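Local coordinates for protein uncharacterized conserved (PDB 7O21) that probably acts as a peptidoglycan LD-carboxypeptidase of the YkuD family, whose asymmetric editing of the cell wall curves this predatory bacterium, at residues A[52-57]-A[66-71]; A[109-114]-A[154-159]; A[247-252]-A[265-270]; A[279-284]-A[295-300]. All coordinates share one frame; numbering follows the deposited sequence. Where two conformers were deposited one is given.

Contact 1: residues A[52-57]-A[66-71]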
loop_
_atom_site.group_PDB
_atom_site.type_symbol
_atom_site.label_atom_id
_atom_site.label_comp_id
_atom_site.label_asym_id
_atom_site.label_seq_id
_atom_site.Cartn_x
_atom_site.Cartn_y
_atom_site.Cartn_z
ATOM N N LYS A 52 -4.480 24.727 -13.528
ATOM C CA LYS A 52 -5.378 24.002 -14.417
ATOM C C LYS A 52 -5.223 22.505 -14.209
ATOM O O LYS A 52 -4.112 22.006 -14.006
ATOM C CB LYS A 52 -5.099 24.303 -15.892
ATOM C CG LYS A 52 -5.273 25.765 -16.277
ATOM C CD LYS A 52 -6.734 26.162 -16.351
ATOM C CE LYS A 52 -6.896 27.489 -17.079
ATOM N NZ LYS A 52 -7.703 28.449 -16.287
ATOM N N LEU A 53 -6.337 21.797 -14.308
ATOM C CA LEU A 53 -6.365 20.343 -14.311
ATOM C C LEU A 53 -6.999 19.891 -15.614
ATOM O O LEU A 53 -8.106 20.328 -15.949
ATOM C CB LEU A 53 -7.170 19.833 -13.120
ATOM C CG LEU A 53 -7.323 18.326 -12.934
ATOM C CD1 LEU A 53 -7.624 18.041 -11.464
ATOM C CD2 LEU A 53 -8.436 17.763 -13.825
ATOM N N SER A 54 -6.313 19.018 -16.345
ATOM C CA SER A 54 -6.781 18.534 -17.632
ATOM C C SER A 54 -6.960 17.024 -17.589
ATOM O O SER A 54 -6.314 16.325 -16.806
ATOM C CB SER A 54 -5.787 18.846 -18.748
ATOM O OG SER A 54 -5.400 20.208 -18.752
ATOM N N VAL A 55 -7.875 16.532 -18.415
ATOM C CA VAL A 55 -8.069 15.101 -18.609
ATOM C C VAL A 55 -7.605 14.745 -20.011
ATOM O O VAL A 55 -8.038 15.361 -20.987
ATOM C CB VAL A 55 -9.534 14.687 -18.396
ATOM C CG1 VAL A 55 -9.667 13.177 -18.518
ATOM C CG2 VAL A 55 -10.021 15.155 -17.041
ATOM N N PHE A 56 -6.708 13.771 -20.114
ATOM C CA PHE A 56 -6.275 13.245 -21.395
ATOM C C PHE A 56 -6.780 11.821 -21.555
ATOM O O PHE A 56 -6.932 11.080 -20.577
ATOM C CB PHE A 56 -4.741 13.259 -21.500
ATOM C CG PHE A 56 -4.180 14.628 -21.732
ATOM C CD1 PHE A 56 -4.002 15.502 -20.669
ATOM C CD2 PHE A 56 -3.870 15.057 -23.014
ATOM C CE1 PHE A 56 -3.499 16.772 -20.876
ATOM C CE2 PHE A 56 -3.374 16.346 -23.229
ATOM C CZ PHE A 56 -3.186 17.191 -22.155
ATOM N N GLU A 57 -7.065 11.447 -22.800
ATOM C CA GLU A 57 -7.526 10.112 -23.140
ATOM C C GLU A 57 -6.610 9.501 -24.190
ATOM O O GLU A 57 -6.071 10.196 -25.061
ATOM C CB GLU A 57 -9.000 10.103 -23.640
ATOM C CG GLU A 57 -9.562 8.689 -23.808
ATOM C CD GLU A 57 -11.011 8.639 -24.274
ATOM O OE1 GLU A 57 -11.565 9.704 -24.614
ATOM O OE2 GLU A 57 -11.576 7.524 -24.282
ATOM N N ILE A 66 -9.336 16.033 -23.451
ATOM C CA ILE A 66 -10.780 16.006 -23.585
ATOM C C ILE A 66 -11.473 17.089 -22.770
ATOM O O ILE A 66 -12.553 17.537 -23.167
ATOM C CB ILE A 66 -11.402 14.626 -23.311
ATOM C CG1 ILE A 66 -11.086 14.195 -21.892
ATOM C CG2 ILE A 66 -10.907 13.597 -24.332
ATOM C CD1 ILE A 66 -11.713 12.865 -21.511
ATOM N N THR A 67 -10.896 17.525 -21.655
ATOM C CA THR A 67 -11.495 18.599 -20.869
ATOM C C THR A 67 -10.430 19.231 -19.977
ATOM O O THR A 67 -9.308 18.728 -19.859
ATOM C CB THR A 67 -12.686 18.085 -20.055
ATOM O OG1 THR A 67 -13.464 19.200 -19.587
ATOM C CG2 THR A 67 -12.206 17.264 -18.870
ATOM N N GLU A 68 -10.793 20.361 -19.365
ATOM C CA GLU A 68 -9.871 21.145 -18.562
ATOM C C GLU A 68 -10.677 22.032 -17.620
ATOM O O GLU A 68 -11.712 22.584 -18.013
ATOM C CB GLU A 68 -9.000 22.024 -19.470
ATOM C CG GLU A 68 -7.936 22.818 -18.749
ATOM C CD GLU A 68 -6.907 23.385 -19.704
ATOM O OE1 GLU A 68 -6.278 22.597 -20.444
ATOM O OE2 GLU A 68 -6.736 24.614 -19.727
ATOM N N TYR A 69 -10.206 22.165 -16.386
ATOM C CA TYR A 69 -10.902 22.939 -15.373
ATOM C C TYR A 69 -9.883 23.696 -14.525
ATOM O O TYR A 69 -8.719 23.308 -14.464
ATOM C CB TYR A 69 -11.682 22.007 -14.441
ATOM C CG TYR A 69 -12.636 21.079 -15.161
ATOM C CD1 TYR A 69 -13.798 21.573 -15.727
ATOM C CD2 TYR A 69 -12.380 19.718 -15.267
ATOM C CE1 TYR A 69 -14.682 20.749 -16.385
ATOM C CE2 TYR A 69 -13.269 18.876 -15.928
ATOM C CZ TYR A 69 -14.416 19.405 -16.482
ATOM O OH TYR A 69 -15.314 18.603 -17.145
ATOM N N PRO A 70 -10.317 24.760 -13.854
ATOM C CA PRO A 70 -9.434 25.386 -12.863
ATOM C C PRO A 70 -9.123 24.436 -11.713
ATOM O O PRO A 70 -9.936 23.588 -11.334
ATOM C CB PRO A 70 -10.247 26.591 -12.372
ATOM C CG PRO A 70 -11.344 26.783 -13.411
ATOM C CD PRO A 70 -11.630 25.419 -13.942
ATOM N N ALA A 71 -7.922 24.598 -11.160
ATOM C CA ALA A 71 -7.499 23.838 -9.994
ATOM C C ALA A 71 -6.395 24.617 -9.301
ATOM O O ALA A 71 -5.757 25.486 -9.901
ATOM C CB ALA A 71 -6.959 22.472 -10.423
#

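Contact 2: residues A[109-114]-A[154-159]. With SCN (thiocyanate ion), chain E.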
loop_
_atom_site.group_PDB
_atom_site.type_symbol
_atom_site.label_atom_id
_atom_site.label_comp_id
_atom_site.label_asym_id
_atom_site.label_seq_id
_atom_site.Cartn_x
_atom_site.Cartn_y
_atom_site.Cartn_z
ATOM N N TYR A 109 -13.257 19.149 2.460
ATOM C CA TYR A 109 -13.040 18.357 1.258
ATOM C C TYR A 109 -14.150 18.504 0.234
ATOM O O TYR A 109 -14.080 17.881 -0.832
ATOM C CB TYR A 109 -12.844 16.875 1.634
ATOM C CG TYR A 109 -11.667 16.713 2.559
ATOM C CD1 TYR A 109 -10.385 17.032 2.142
ATOM C CD2 TYR A 109 -11.845 16.264 3.870
ATOM C CE1 TYR A 109 -9.317 16.922 2.991
ATOM C CE2 TYR A 109 -10.778 16.143 4.723
ATOM C CZ TYR A 109 -9.517 16.464 4.277
ATOM O OH TYR A 109 -8.428 16.371 5.099
ATOM N N GLY A 110 -15.167 19.304 0.521
ATOM C CA GLY A 110 -16.299 19.344 -0.374
ATOM C C GLY A 110 -16.910 17.968 -0.575
ATOM O O GLY A 110 -16.882 17.097 0.307
ATOM N N ALA A 111 -17.454 17.754 -1.773
ATOM C CA ALA A 111 -18.327 16.611 -1.987
ATOM C C ALA A 111 -17.585 15.295 -2.150
ATOM O O ALA A 111 -18.184 14.240 -1.929
ATOM C CB ALA A 111 -19.213 16.842 -3.211
ATOM N N LEU A 112 -16.306 15.315 -2.522
ATOM C CA LEU A 112 -15.617 14.074 -2.835
ATOM C C LEU A 112 -14.128 14.293 -2.661
ATOM O O LEU A 112 -13.620 15.390 -2.878
ATOM C CB LEU A 112 -15.857 13.654 -4.292
ATOM C CG LEU A 112 -17.124 12.932 -4.744
ATOM C CD1 LEU A 112 -16.999 12.598 -6.228
ATOM C CD2 LEU A 112 -17.351 11.667 -3.943
ATOM N N ALA A 113 -13.424 13.216 -2.325
ATOM C CA ALA A 113 -11.969 13.214 -2.336
ATOM C C ALA A 113 -11.497 11.912 -2.945
ATOM O O ALA A 113 -12.130 10.868 -2.776
ATOM C CB ALA A 113 -11.356 13.337 -0.934
ATOM N N PHE A 114 -10.368 11.976 -3.640
ATOM C CA PHE A 114 -9.693 10.791 -4.142
ATOM C C PHE A 114 -8.294 10.766 -3.558
ATOM O O PHE A 114 -7.568 11.760 -3.643
ATOM C CB PHE A 114 -9.622 10.817 -5.666
ATOM C CG PHE A 114 -10.957 10.693 -6.324
ATOM C CD1 PHE A 114 -11.708 11.830 -6.610
ATOM C CD2 PHE A 114 -11.481 9.442 -6.644
ATOM C CE1 PHE A 114 -12.949 11.725 -7.204
ATOM C CE2 PHE A 114 -12.734 9.335 -7.239
ATOM C CZ PHE A 114 -13.467 10.481 -7.518
ATOM N N VAL A 154 -10.225 21.373 -6.350
ATOM C CA VAL A 154 -11.099 21.832 -7.414
ATOM C C VAL A 154 -12.459 22.167 -6.812
ATOM O O VAL A 154 -12.758 21.859 -5.655
ATOM C CB VAL A 154 -11.253 20.778 -8.533
ATOM C CG1 VAL A 154 -9.904 20.490 -9.189
ATOM C CG2 VAL A 154 -11.841 19.488 -7.976
ATOM N N ARG A 155 -13.305 22.739 -7.624
ATOM C CA ARG A 155 -14.678 23.072 -7.192
ATOM C C ARG A 155 -15.541 21.802 -7.118
ATOM O O ARG A 155 -15.225 20.815 -7.705
ATOM C CB ARG A 155 -15.254 24.149 -8.117
ATOM C CG ARG A 155 -14.570 25.497 -8.008
ATOM C CD ARG A 155 -14.839 26.130 -6.664
ATOM N NE ARG A 155 -13.962 27.227 -6.347
ATOM C CZ ARG A 155 -13.795 27.646 -5.120
ATOM N NH1 ARG A 155 -12.974 28.628 -4.850
ATOM N NH2 ARG A 155 -14.413 27.052 -4.136
ATOM N N ASN A 156 -16.643 21.897 -6.400
ATOM C CA ASN A 156 -17.555 20.743 -6.199
ATOM C C ASN A 156 -18.116 20.238 -7.534
ATOM O O ASN A 156 -18.232 19.085 -7.693
ATOM C CB ASN A 156 -18.709 21.133 -5.272
ATOM C CG ASN A 156 -18.262 21.243 -3.842
ATOM O OD1 ASN A 156 -17.657 20.324 -3.344
ATOM N ND2 ASN A 156 -18.548 22.359 -3.212
ATOM N N ASP A 157 -18.471 21.144 -8.428
ATOM C CA ASP A 157 -19.013 20.735 -9.743
ATOM C C ASP A 157 -17.927 19.983 -10.515
ATOM O O ASP A 157 -18.239 19.032 -11.144
ATOM C CB ASP A 157 -19.624 21.922 -10.496
ATOM C CG ASP A 157 -18.655 22.993 -10.971
ATOM O OD1 ASP A 157 -17.698 23.228 -10.311
ATOM O OD2 ASP A 157 -18.933 23.593 -11.983
ATOM N N VAL A 158 -16.696 20.435 -10.379
ATOM C CA VAL A 158 -15.601 19.811 -11.110
ATOM C C VAL A 158 -15.309 18.420 -10.572
ATOM O O VAL A 158 -15.117 17.481 -11.351
ATOM C CB VAL A 158 -14.368 20.718 -11.051
ATOM C CG1 VAL A 158 -13.151 19.993 -11.617
ATOM C CG2 VAL A 158 -14.623 22.005 -11.826
ATOM N N ILE A 159 -15.271 18.255 -9.244
ATOM C CA ILE A 159 -14.882 16.943 -8.721
ATOM C C ILE A 159 -15.909 15.893 -9.113
ATOM O O ILE A 159 -15.560 14.726 -9.352
ATOM C CB ILE A 159 -14.591 16.964 -7.201
ATOM C CG1 ILE A 159 -13.773 15.732 -6.791
ATOM C CG2 ILE A 159 -15.894 17.004 -6.394
ATOM C CD1 ILE A 159 -12.305 15.787 -7.184
HETATM S S SCN E . -4.161 14.145 3.510
HETATM C C SCN E . -5.204 15.448 3.670
HETATM N N SCN E . -5.914 16.335 3.764
#

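Contact 3: residues A[247-252]-A[265-270]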
loop_
_atom_site.group_PDB
_atom_site.type_symbol
_atom_site.label_atom_id
_atom_site.label_comp_id
_atom_site.label_asym_id
_atom_site.label_seq_id
_atom_site.Cartn_x
_atom_site.Cartn_y
_atom_site.Cartn_z
ATOM N N VAL A 247 9.443 -12.260 -24.230
ATOM C CA VAL A 247 8.920 -11.174 -23.403
ATOM C C VAL A 247 8.105 -10.260 -24.304
ATOM O O VAL A 247 8.645 -9.683 -25.255
ATOM C CB VAL A 247 10.032 -10.377 -22.700
ATOM C CG1 VAL A 247 9.412 -9.301 -21.800
ATOM C CG2 VAL A 247 10.948 -11.307 -21.916
ATOM N N HIS A 248 6.815 -10.131 -24.021
ATOM C CA HIS A 248 5.937 -9.265 -24.792
ATOM C C HIS A 248 5.308 -8.236 -23.868
ATOM O O HIS A 248 4.886 -8.565 -22.753
ATOM C CB HIS A 248 4.863 -10.090 -25.502
ATOM C CG HIS A 248 5.412 -10.981 -26.576
ATOM N ND1 HIS A 248 5.043 -12.302 -26.713
ATOM C CD2 HIS A 248 6.318 -10.740 -27.554
ATOM C CE1 HIS A 248 5.693 -12.835 -27.733
ATOM N NE2 HIS A 248 6.471 -11.907 -28.262
ATOM N N LEU A 249 5.262 -6.988 -24.332
ATOM C CA LEU A 249 4.747 -5.875 -23.545
ATOM C C LEU A 249 3.607 -5.220 -24.302
ATOM O O LEU A 249 3.753 -4.902 -25.488
ATOM C CB LEU A 249 5.838 -4.823 -23.337
ATOM C CG LEU A 249 7.199 -5.310 -22.846
ATOM C CD1 LEU A 249 8.184 -4.147 -22.741
ATOM C CD2 LEU A 249 7.021 -5.992 -21.524
ATOM N N SER A 250 2.483 -5.001 -23.621
ATOM C CA SER A 250 1.442 -4.185 -24.221
ATOM C C SER A 250 1.924 -2.743 -24.353
ATOM O O SER A 250 2.876 -2.307 -23.694
ATOM C CB SER A 250 0.170 -4.234 -23.376
ATOM O OG SER A 250 0.312 -3.472 -22.180
ATOM N N GLN A 251 1.277 -2.007 -25.233
ATOM C CA GLN A 251 1.626 -0.608 -25.376
ATOM C C GLN A 251 1.611 0.051 -23.996
ATOM O O GLN A 251 0.582 0.007 -23.308
ATOM C CB GLN A 251 0.635 0.096 -26.292
ATOM C CG GLN A 251 0.843 1.589 -26.330
ATOM C CD GLN A 251 -0.205 2.255 -27.175
ATOM O OE1 GLN A 251 -0.329 1.967 -28.368
ATOM N NE2 GLN A 251 -0.974 3.148 -26.567
ATOM N N PRO A 252 2.724 0.626 -23.544
ATOM C CA PRO A 252 2.823 1.082 -22.158
ATOM C C PRO A 252 2.371 2.519 -21.931
ATOM O O PRO A 252 2.305 3.345 -22.844
ATOM C CB PRO A 252 4.333 0.990 -21.891
ATOM C CG PRO A 252 4.932 1.308 -23.213
ATOM C CD PRO A 252 4.034 0.622 -24.219
ATOM N N THR A 265 3.185 -1.449 -18.056
ATOM C CA THR A 265 2.743 -2.279 -19.170
ATOM C C THR A 265 2.175 -3.588 -18.631
ATOM O O THR A 265 2.430 -3.968 -17.490
ATOM C CB THR A 265 3.917 -2.542 -20.127
ATOM O OG1 THR A 265 3.496 -3.372 -21.218
ATOM C CG2 THR A 265 5.048 -3.241 -19.410
ATOM N N LEU A 266 1.347 -4.244 -19.446
ATOM C CA LEU A 266 0.980 -5.640 -19.219
ATOM C C LEU A 266 2.015 -6.523 -19.916
ATOM O O LEU A 266 2.219 -6.419 -21.132
ATOM C CB LEU A 266 -0.428 -5.921 -19.746
ATOM C CG LEU A 266 -0.989 -7.310 -19.414
ATOM C CD1 LEU A 266 -1.152 -7.483 -17.914
ATOM C CD2 LEU A 266 -2.340 -7.503 -20.085
ATOM N N GLN A 267 2.692 -7.359 -19.140
ATOM C CA GLN A 267 3.834 -8.134 -19.610
ATOM C C GLN A 267 3.486 -9.612 -19.674
ATOM O O GLN A 267 2.958 -10.169 -18.709
ATOM C CB GLN A 267 4.993 -7.937 -18.641
ATOM C CG GLN A 267 6.200 -8.844 -18.876
ATOM C CD GLN A 267 7.192 -8.759 -17.727
ATOM O OE1 GLN A 267 7.917 -7.778 -17.599
ATOM N NE2 GLN A 267 7.187 -9.757 -16.859
ATOM N N ARG A 268 3.794 -10.236 -20.801
ATOM C CA ARG A 268 3.709 -11.683 -20.945
ATOM C C ARG A 268 5.133 -12.225 -20.981
ATOM O O ARG A 268 5.934 -11.805 -21.820
ATOM C CB ARG A 268 2.973 -12.051 -22.229
ATOM C CG ARG A 268 2.741 -13.548 -22.390
ATOM C CD ARG A 268 2.153 -13.846 -23.761
ATOM N NE ARG A 268 1.754 -15.248 -23.883
ATOM C CZ ARG A 268 2.561 -16.218 -24.295
ATOM N NH1 ARG A 268 3.816 -15.939 -24.622
ATOM N NH2 ARG A 268 2.110 -17.466 -24.384
ATOM N N TYR A 269 5.441 -13.134 -20.062
ATOM C CA TYR A 269 6.745 -13.786 -19.974
ATOM C C TYR A 269 6.567 -15.273 -20.246
ATOM O O TYR A 269 5.722 -15.921 -19.620
ATOM C CB TYR A 269 7.320 -13.623 -18.560
ATOM C CG TYR A 269 8.709 -14.207 -18.402
ATOM C CD1 TYR A 269 8.892 -15.527 -18.025
ATOM C CD2 TYR A 269 9.827 -13.422 -18.627
ATOM C CE1 TYR A 269 10.168 -16.052 -17.887
ATOM C CE2 TYR A 269 11.091 -13.926 -18.480
ATOM C CZ TYR A 269 11.254 -15.240 -18.127
ATOM O OH TYR A 269 12.530 -15.720 -17.977
ATOM N N GLU A 270 7.377 -15.816 -21.147
ATOM C CA GLU A 270 7.290 -17.233 -21.487
ATOM C C GLU A 270 8.668 -17.868 -21.538
ATOM O O GLU A 270 9.562 -17.371 -22.225
ATOM C CB GLU A 270 6.606 -17.449 -22.839
ATOM C CG GLU A 270 6.569 -18.928 -23.247
ATOM C CD GLU A 270 5.598 -19.223 -24.382
ATOM O OE1 GLU A 270 5.231 -18.290 -25.122
ATOM O OE2 GLU A 270 5.208 -20.397 -24.541
#

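Contact 4: residues A[279-284]-A[295-300]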
loop_
_atom_site.group_PDB
_atom_site.type_symbol
_atom_site.label_atom_id
_atom_site.label_comp_id
_atom_site.label_asym_id
_atom_site.label_seq_id
_atom_site.Cartn_x
_atom_site.Cartn_y
_atom_site.Cartn_z
ATOM N N VAL A 279 1.424 -7.203 -14.290
ATOM C CA VAL A 279 1.576 -5.767 -14.453
ATOM C C VAL A 279 3.023 -5.425 -14.121
ATOM O O VAL A 279 3.487 -5.680 -13.006
ATOM C CB VAL A 279 0.602 -5.015 -13.542
ATOM C CG1 VAL A 279 0.812 -3.516 -13.674
ATOM C CG2 VAL A 279 -0.837 -5.391 -13.901
ATOM N N LYS A 280 3.733 -4.849 -15.082
ATOM C CA LYS A 280 5.149 -4.514 -14.934
ATOM C C LYS A 280 5.270 -2.995 -14.862
ATOM O O LYS A 280 4.835 -2.281 -15.778
ATOM C CB LYS A 280 5.922 -5.057 -16.133
ATOM C CG LYS A 280 7.400 -4.641 -16.240
ATOM C CD LYS A 280 8.216 -4.749 -14.946
ATOM C CE LYS A 280 8.341 -6.202 -14.424
ATOM N NZ LYS A 280 9.295 -7.011 -15.234
ATOM N N THR A 281 5.804 -2.495 -13.750
ATOM C CA THR A 281 6.070 -1.070 -13.602
ATOM C C THR A 281 7.562 -0.865 -13.410
ATOM O O THR A 281 8.168 -1.487 -12.533
ATOM C CB THR A 281 5.336 -0.493 -12.402
ATOM O OG1 THR A 281 3.962 -0.892 -12.454
ATOM C CG2 THR A 281 5.412 1.011 -12.435
ATOM N N ILE A 282 8.143 -0.001 -14.239
ATOM C CA ILE A 282 9.569 0.312 -14.230
ATOM C C ILE A 282 9.729 1.761 -13.782
ATOM O O ILE A 282 9.061 2.659 -14.306
ATOM C CB ILE A 282 10.150 0.129 -15.640
ATOM C CG1 ILE A 282 9.864 -1.294 -16.145
ATOM C CG2 ILE A 282 11.638 0.465 -15.665
ATOM C CD1 ILE A 282 10.058 -1.457 -17.640
ATOM N N TYR A 283 10.594 1.983 -12.798
ATOM C CA TYR A 283 10.931 3.311 -12.303
ATOM C C TYR A 283 12.387 3.551 -12.658
ATOM O O TYR A 283 13.251 2.743 -12.306
ATOM C CB TYR A 283 10.803 3.355 -10.776
ATOM C CG TYR A 283 9.425 3.065 -10.226
ATOM C CD1 TYR A 283 8.930 1.768 -10.170
ATOM C CD2 TYR A 283 8.629 4.094 -9.745
ATOM C CE1 TYR A 283 7.676 1.502 -9.654
ATOM C CE2 TYR A 283 7.365 3.836 -9.229
ATOM C CZ TYR A 283 6.902 2.546 -9.192
ATOM O OH TYR A 283 5.650 2.288 -8.664
ATOM N N ALA A 284 12.661 4.649 -13.364
ATOM C CA ALA A 284 14.020 4.938 -13.807
ATOM C C ALA A 284 14.340 6.406 -13.561
ATOM O O ALA A 284 13.449 7.242 -13.414
ATOM C CB ALA A 284 14.251 4.562 -15.281
ATOM N N ARG A 295 13.985 0.762 -9.797
ATOM C CA ARG A 295 13.024 -0.147 -9.181
ATOM C C ARG A 295 12.226 -0.801 -10.300
ATOM O O ARG A 295 11.982 -0.187 -11.337
ATOM C CB ARG A 295 12.031 0.591 -8.264
ATOM C CG ARG A 295 12.619 1.544 -7.216
ATOM C CD ARG A 295 13.161 0.785 -6.001
ATOM N NE ARG A 295 13.634 1.677 -4.940
ATOM C CZ ARG A 295 14.891 2.086 -4.792
ATOM N NH1 ARG A 295 15.203 2.893 -3.786
ATOM N NH2 ARG A 295 15.837 1.714 -5.650
ATOM N N GLU A 296 11.851 -2.062 -10.106
ATOM C CA GLU A 296 11.056 -2.783 -11.098
ATOM C C GLU A 296 10.084 -3.677 -10.343
ATOM O O GLU A 296 10.511 -4.509 -9.533
ATOM C CB GLU A 296 11.968 -3.612 -12.007
ATOM C CG GLU A 296 11.236 -4.365 -13.122
ATOM C CD GLU A 296 12.166 -4.943 -14.159
ATOM O OE1 GLU A 296 13.323 -4.480 -14.231
ATOM O OE2 GLU A 296 11.764 -5.853 -14.917
ATOM N N GLU A 297 8.784 -3.500 -10.597
ATOM C CA GLU A 297 7.728 -4.210 -9.886
ATOM C C GLU A 297 6.946 -5.095 -10.846
ATOM O O GLU A 297 6.823 -4.798 -12.038
ATOM C CB GLU A 297 6.752 -3.232 -9.224
ATOM C CG GLU A 297 7.366 -2.338 -8.151
ATOM C CD GLU A 297 6.361 -1.365 -7.540
ATOM O OE1 GLU A 297 5.544 -0.768 -8.283
ATOM O OE2 GLU A 297 6.386 -1.195 -6.304
ATOM N N TRP A 298 6.417 -6.195 -10.312
ATOM C CA TRP A 298 5.572 -7.099 -11.081
ATOM C C TRP A 298 4.454 -7.573 -10.166
ATOM O O TRP A 298 4.705 -7.961 -9.017
ATOM C CB TRP A 298 6.382 -8.296 -11.608
ATOM C CG TRP A 298 5.608 -9.267 -12.497
ATOM C CD1 TRP A 298 5.534 -9.255 -13.863
ATOM C CD2 TRP A 298 4.854 -10.416 -12.066
ATOM N NE1 TRP A 298 4.762 -10.306 -14.306
ATOM C CE2 TRP A 298 4.325 -11.024 -13.224
ATOM C CE3 TRP A 298 4.556 -10.966 -10.816
ATOM C CZ2 TRP A 298 3.531 -12.177 -13.169
ATOM C CZ3 TRP A 298 3.761 -12.106 -10.766
ATOM C CH2 TRP A 298 3.260 -12.695 -11.935
ATOM N N ALA A 299 3.218 -7.497 -10.657
ATOM C CA ALA A 299 2.073 -8.035 -9.936
ATOM C C ALA A 299 1.299 -8.952 -10.875
ATOM O O ALA A 299 1.121 -8.624 -12.051
ATOM C CB ALA A 299 1.164 -6.891 -9.457
ATOM N N PRO A 300 0.850 -10.115 -10.405
ATOM C CA PRO A 300 0.188 -11.055 -11.313
ATOM C C PRO A 300 -1.119 -10.486 -11.846
ATOM O O PRO A 300 -1.800 -9.698 -11.185
ATOM C CB PRO A 300 -0.063 -12.288 -10.432
ATOM C CG PRO A 300 -0.110 -11.756 -9.050
ATOM C CD PRO A 300 0.828 -10.578 -9.007
#

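Contact 1: residues A[52-57]-A[66-71]
L53 and Y69 exchange two backbone hydrogen bonds: L53 N reaches Y69 O at 2.8 Å with a nearly straight N-H...O angle of 175°, and Y69 N returns to L53 O. Further along, V55 N bonds to T67 O and I66 N to V55 O. Apolar contact gathers on the face of L53, V55, T67 and Y69. T67 OG1 is anti to the backbone N (chi1 -165°), which puts CG2 between N and the carbonyl carbon, 3.5 Å from V55 CG2. At the two ends of the pairing, I66 CD1 comes within 3.6 Å of V55 CG1, and L53 CB meets A71 CB at 3.8 Å. Helix 156-163 covers this face through L162 and V158. Polar contact lies on the reverse face, where S54 OG is 3.1 Å from E68 OE1; the same carboxylate forms a salt bridge with K65, and E68 OE2 lies beside K52 CD. The strands run antiparallel (163°) and follow one another in the chain, a beta hairpin of the L,D-transpeptidase (YkuD) catalytic domain.

Contact 2: residues A[109-114]-A[154-159]
N156, in the first turn of helix 156-163, meets the turn 109-112 with its amide oxygen: A111 N donates to N156 OD1 at 3.0 Å, the N-H...O angle being 145° and the donor tilted 26° from the amide plane. G110 has positive phi, and its CA lies 3.4 Å from N156 OD1, with only hydrogen on that side of the CA. N156 ND2 bonds to D140, so both ends of the amide are held. The type II' beta turn from Y109 to L112 leads into strand 113-116 of the YkuD catalytic domain; the contact thus joins it to the helix that follows the predicted nucleophile C151. At the start of the turn, Y109 OH lies 2.8 Å from N of a thiocyanate ion, probably from the crystallisation liquor, and the Y109 ring meets H136 edge-to-face. Three residues after N156, I159 N bonds to the carbonyl O of R155, the N-cap residue. I159 CG1, anti to the backbone N (chi1 -162°), packs 3.9 Å from L112 CB. I159 CD1 approaches F114 CD1 at 4.0 Å, at the ring edge and near the ring plane. I159 also touches L135, next to the predicted catalytic H136.

Contact 3: residues A[247-252]-A[265-270]
The H248 ring has R268 NH1 as a neighbour at its edge, near the ring plane, but H248 ND1 and R268 NH1, 4.4 Å apart, are too distant for a bond. The guanidinium of R268 receives E270 OE1 at its own edge and in its plane: the R268 NH1 to E270 OE1 salt bridge is 2.8 Å long, although it meets the carboxylate from 41° above that group's plane. R268 NE bonds to Y277 on the next strand. On the opposite face of the sheet, V247 CG2 comes obliquely to 4.1 Å from Y269 CD2. In the backbone, H248 and R268 form a hydrogen-bonded pair, each N to the other's O. L249 and Q267 run side by side on the face of V247 and Y269, which helix 184-206 covers through W201 and W205. Where the regular pairing gives way, S250 takes over: its N donates to L266 O at 2.9 Å, its OG accepts L266 N at 3.0 Å, and its O accepts T265 OG1 at 2.8 Å. S250 OG also bonds to T36. The strands run antiparallel (164°) and are consecutive in the chain, a hairpin in the curved sheet of the NTF2-like domain, whose concave side is packed by a helix.

Contact 4: residues A[279-284]-A[295-300]
K280 NZ is gripped by two side-chain oxygens, E296 OE2 across the contact at 2.7 Å and Q267 OE1 on the adjoining strand. The salt bridge uses the anti lone pair of E296 OE2, the one pointing away from the other carboxylate oxygen; E296 OE1 bonds to Y217. Bends at chi2 and chi3 (46° and 63°) curl the lysine back over the strand pair, bringing K280 CD and CE each to 3.2 Å from E297 O, and the bend at chi4 (74°) then turns NZ to E296 OE2. K280 CE lies at the indole edge, 4.2 Å from W298 CD1. Elsewhere W298 makes a cation-pi contact with K103 of the second subunit. On the reverse face, the Y283 ring takes R295 O at its edge, near its plane, while R295 CB packs against Y283 CD1 at 3.8 Å. An approach of E297 OE1 to Y283 OH is doubtful, because the E297 side chain has a second conformer. The backbone ladder pairs V279 with A299, T281 with E297 and Y283 with R295; it is shortest at V279 N to A299 O, 2.7 Å, and longest at R295 N to Y283 O, 3.3 Å. This is a regular antiparallel hairpin of the NTF2-like domain. With K280 and E296 both buried, their pairing, together with Q267 and Y217, supplies polar partners within the fold and would be expected to favour the charged state of both side chains.

Overall arrangement
From the N terminus, contact 1 closes the hairpin of strands 52-59 and 62-73. Contact 2 then spans a much longer stretch, bringing the turn before strand 113-116 onto the start of helix 156-163. These two touch through Y69 with V158 and A71 with V154, so the hairpin packs against the helix; both lie in the L,D-transpeptidase catalytic domain. Contacts 3 and 4 close successive hairpins in the NTF2-like domain, and their middle strands, 260-270 and 275-287, are neighbours in one antiparallel sheet, joined by T265 with K280. All four contacts lie in series; none nests within or crosses another. Contacts 2 and 4, their centres about 31 Å apart, lie on opposite sides of the chain's centre.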